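Local coordinates for ribonuclease (Nicotiana glutinosa, PDB 1IYB), which is a T2-family ribonuclease that probably cleaves RNA, and binds guanosine-5'-monophosphate at its guanine site, at residues L128-G133 against R153-Y158. Residues are numbered along the deposited sequence; the frame is centred on the assembly and turned at random.
Sequences LEILQG and RSAIGY
Ile130 reaches across from helix 127-133 and spreads its branches over the methyl of Ala155 and one branch of Ile156, near the C-terminal end of helix 145-156. The closest approach is Ile130 CG2 to Ala155 CB, 3.6 Å, and Ile130 CG1 lies 3.9 Å from that same CB, so the alanine methyl sits against the fork of the isoleucine. Farther out, Ile130 CD1 meets Ile156 CG2 at 3.8 Å, with the two side chains crossing at about a right angle. In Ile130, chi1 of -70° puts CG2 anti to the backbone N, against Ala155, and the extended chi2 (169°) carries CD1 on to Ile156, still alongside the alanine methyl. The nearest CA atoms, those of Ile130 and Ala155, are 6.7 Å apart, a close spacing that suits the short alanine side chain. Ile152, one turn back on helix 145-156, also touches Ile130, and Leu131 rests on Ile148 of that helix. Cut back to alanine, Ile130 would have neither branch, which would probably open a gap beside the Ala155 methyl and strip Ile156 CG2 of its neighbour on this helix. With methyl and methylene groups alone meeting here, shape and exclusion of water join these two helices near the protein surface.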
ATOM      1  N   LEU A 128      -8.135  14.029  24.460  1.00 10.14           N
ATOM      2  CA  LEU A 128      -7.645  13.996  25.831  1.00  9.55           C
ATOM      3  C   LEU A 128      -8.672  14.625  26.765  1.00  9.40           C
ATOM      4  O   LEU A 128      -8.993  14.063  27.810  1.00  9.20           O
ATOM      5  CB  LEU A 128      -6.316  14.740  25.956  1.00 11.73           C
ATOM      6  CG  LEU A 128      -5.724  14.757  27.372  1.00 13.97           C
ATOM      7  CD1 LEU A 128      -5.327  13.349  27.778  1.00 15.66           C
ATOM      8  CD2 LEU A 128      -4.520  15.686  27.420  1.00 16.50           C
ATOM      9  N   GLU A 129      -9.196  15.786  26.385  1.00  8.33           N
ATOM     10  CA  GLU A 129     -10.182  16.463  27.221  1.00 10.64           C
ATOM     11  C   GLU A 129     -11.493  15.700  27.329  1.00  9.76           C
ATOM     12  O   GLU A 129     -12.122  15.692  28.384  1.00 10.12           O
ATOM     13  CB  GLU A 129     -10.434  17.882  26.713  1.00 12.75           C
ATOM     14  CG  GLU A 129      -9.283  18.831  27.028  1.00 19.46           C
ATOM     15  CD  GLU A 129      -9.609  20.274  26.704  1.00 23.39           C
ATOM     16  OE1 GLU A 129      -9.826  20.579  25.517  1.00 27.78           O
ATOM     17  OE2 GLU A 129      -9.647  21.104  27.638  1.00 28.19           O
ATOM     18  N   ILE A 130     -11.908  15.063  26.241  1.00  9.43           N
ATOM     19  CA  ILE A 130     -13.137  14.285  26.251  1.00  8.21           C
ATOM     20  C   ILE A 130     -12.975  13.111  27.210  1.00  9.54           C
ATOM     21  O   ILE A 130     -13.836  12.857  28.052  1.00 10.27           O
ATOM     22  CB  ILE A 130     -13.467  13.727  24.845  1.00  9.09           C
ATOM     23  CG1 ILE A 130     -13.893  14.862  23.914  1.00  9.08           C
ATOM     24  CG2 ILE A 130     -14.556  12.662  24.947  1.00  8.90           C
ATOM     25  CD1 ILE A 130     -13.970  14.450  22.458  1.00 10.91           C
ATOM     26  N   LEU A 131     -11.858  12.404  27.090  1.00  8.77           N
ATOM     27  CA  LEU A 131     -11.618  11.250  27.937  1.00  8.72           C
ATOM     28  C   LEU A 131     -11.434  11.621  29.400  1.00  9.67           C
ATOM     29  O   LEU A 131     -12.021  10.989  30.278  1.00  8.58           O
ATOM     30  CB  LEU A 131     -10.417  10.453  27.414  1.00  8.17           C
ATOM     31  CG  LEU A 131     -10.710   9.775  26.067  1.00  8.20           C
ATOM     32  CD1 LEU A 131      -9.456   9.109  25.520  1.00  9.76           C
ATOM     33  CD2 LEU A 131     -11.830   8.754  26.239  1.00  9.87           C
ATOM     34  N   GLN A 132     -10.643  12.651  29.677  1.00 10.45           N
ATOM     35  CA  GLN A 132     -10.443  13.031  31.067  1.00 12.15           C
ATOM     36  C   GLN A 132     -11.736  13.573  31.669  1.00 12.24           C
ATOM     37  O   GLN A 132     -11.948  13.487  32.881  1.00 13.04           O
ATOM     38  CB  GLN A 132      -9.289  14.036  31.183  1.00 13.45           C
ATOM     39  CG  GLN A 132      -7.942  13.404  30.811  1.00 17.53           C
ATOM     40  CD  GLN A 132      -6.736  14.206  31.269  1.00 18.52           C
ATOM     41  OE1 GLN A 132      -6.467  15.295  30.766  1.00 22.88           O
ATOM     42  NE2 GLN A 132      -6.001  13.664  32.236  1.00 21.59           N
ATOM     43  N   GLY A 133     -12.615  14.096  30.819  1.00 11.97           N
ATOM     44  CA  GLY A 133     -13.886  14.611  31.294  1.00 12.65           C
ATOM     45  C   GLY A 133     -14.766  13.484  31.810  1.00 12.72           C
ATOM     46  O   GLY A 133     -15.707  13.713  32.575  1.00 15.22           O
ATOM     47  N   ARG A 153     -18.473   9.063  22.071  1.00  9.10           N
ATOM     48  CA  ARG A 153     -19.758   9.161  21.391  1.00 10.39           C
ATOM     49  C   ARG A 153     -20.663  10.191  22.063  1.00 10.98           C
ATOM     50  O   ARG A 153     -21.319  10.984  21.391  1.00 10.62           O
ATOM     51  CB  ARG A 153     -20.458   7.801  21.367  1.00 10.54           C
ATOM     52  CG  ARG A 153     -21.765   7.820  20.593  1.00 11.71           C
ATOM     53  CD  ARG A 153     -22.419   6.452  20.573  1.00 14.72           C
ATOM     54  NE  ARG A 153     -22.775   5.993  21.911  1.00 14.84           N
ATOM     55  CZ  ARG A 153     -23.378   4.836  22.164  1.00 18.73           C
ATOM     56  NH1 ARG A 153     -23.693   4.017  21.167  1.00 20.03           N
ATOM     57  NH2 ARG A 153     -23.663   4.496  23.415  1.00 19.45           N
ATOM     58  N   SER A 154     -20.699  10.183  23.393  1.00 11.25           N
ATOM     59  CA  SER A 154     -21.534  11.131  24.120  1.00 12.43           C
ATOM     60  C   SER A 154     -21.078  12.568  23.887  1.00 13.08           C
ATOM     61  O   SER A 154     -21.891  13.495  23.884  1.00 14.76           O
ATOM     62  CB  SER A 154     -21.500  10.831  25.622  1.00 13.25           C
ATOM     63  OG  SER A 154     -22.058   9.561  25.899  1.00 16.46           O
ATOM     64  N   ALA A 155     -19.777  12.747  23.686  1.00 11.70           N
ATOM     65  CA  ALA A 155     -19.214  14.073  23.479  1.00 13.05           C
ATOM     66  C   ALA A 155     -19.381  14.646  22.077  1.00 13.33           C
ATOM     67  O   ALA A 155     -19.845  15.775  21.921  1.00 16.58           O
ATOM     68  CB  ALA A 155     -17.734  14.069  23.860  1.00 12.54           C
ATOM     69  N   ILE A 156     -19.004  13.882  21.056  1.00 12.77           N
ATOM     70  CA  ILE A 156     -19.094  14.375  19.688  1.00 12.99           C
ATOM     71  C   ILE A 156     -20.327  13.913  18.920  1.00 11.26           C
ATOM     72  O   ILE A 156     -20.620  14.440  17.844  1.00 13.00           O
ATOM     73  CB  ILE A 156     -17.830  14.005  18.880  1.00 13.68           C
ATOM     74  CG1 ILE A 156     -17.784  12.499  18.621  1.00 13.59           C
ATOM     75  CG2 ILE A 156     -16.590  14.441  19.645  1.00 15.62           C
ATOM     76  CD1 ILE A 156     -16.619  12.073  17.750  1.00 14.95           C
ATOM     77  N   GLY A 157     -21.040  12.928  19.458  1.00 10.25           N
ATOM     78  CA  GLY A 157     -22.247  12.453  18.802  1.00 10.14           C
ATOM     79  C   GLY A 157     -22.084  11.344  17.780  1.00  9.71           C
ATOM     80  O   GLY A 157     -23.052  10.973  17.106  1.00  9.79           O
ATOM     81  N   TYR A 158     -20.870  10.814  17.656  1.00  9.01           N
ATOM     82  CA  TYR A 158     -20.579   9.740  16.710  1.00  8.08           C
ATOM     83  C   TYR A 158     -19.701   8.679  17.367  1.00  8.18           C
ATOM     84  O   TYR A 158     -18.896   8.989  18.245  1.00 10.11           O
ATOM     85  CB  TYR A 158     -19.877  10.299  15.465  1.00  8.11           C
ATOM     86  CG  TYR A 158     -20.717  11.291  14.699  1.00  9.21           C
ATOM     87  CD1 TYR A 158     -20.817  12.620  15.114  1.00  9.22           C
ATOM     88  CD2 TYR A 158     -21.464  10.888  13.594  1.00  9.21           C
ATOM     89  CE1 TYR A 158     -21.643  13.521  14.447  1.00 10.44           C
ATOM     90  CE2 TYR A 158     -22.291  11.778  12.922  1.00  8.80           C
ATOM     91  CZ  TYR A 158     -22.378  13.092  13.355  1.00  9.72           C
ATOM     92  OH  TYR A 158     -23.217  13.969  12.705  1.00 11.05           O
TER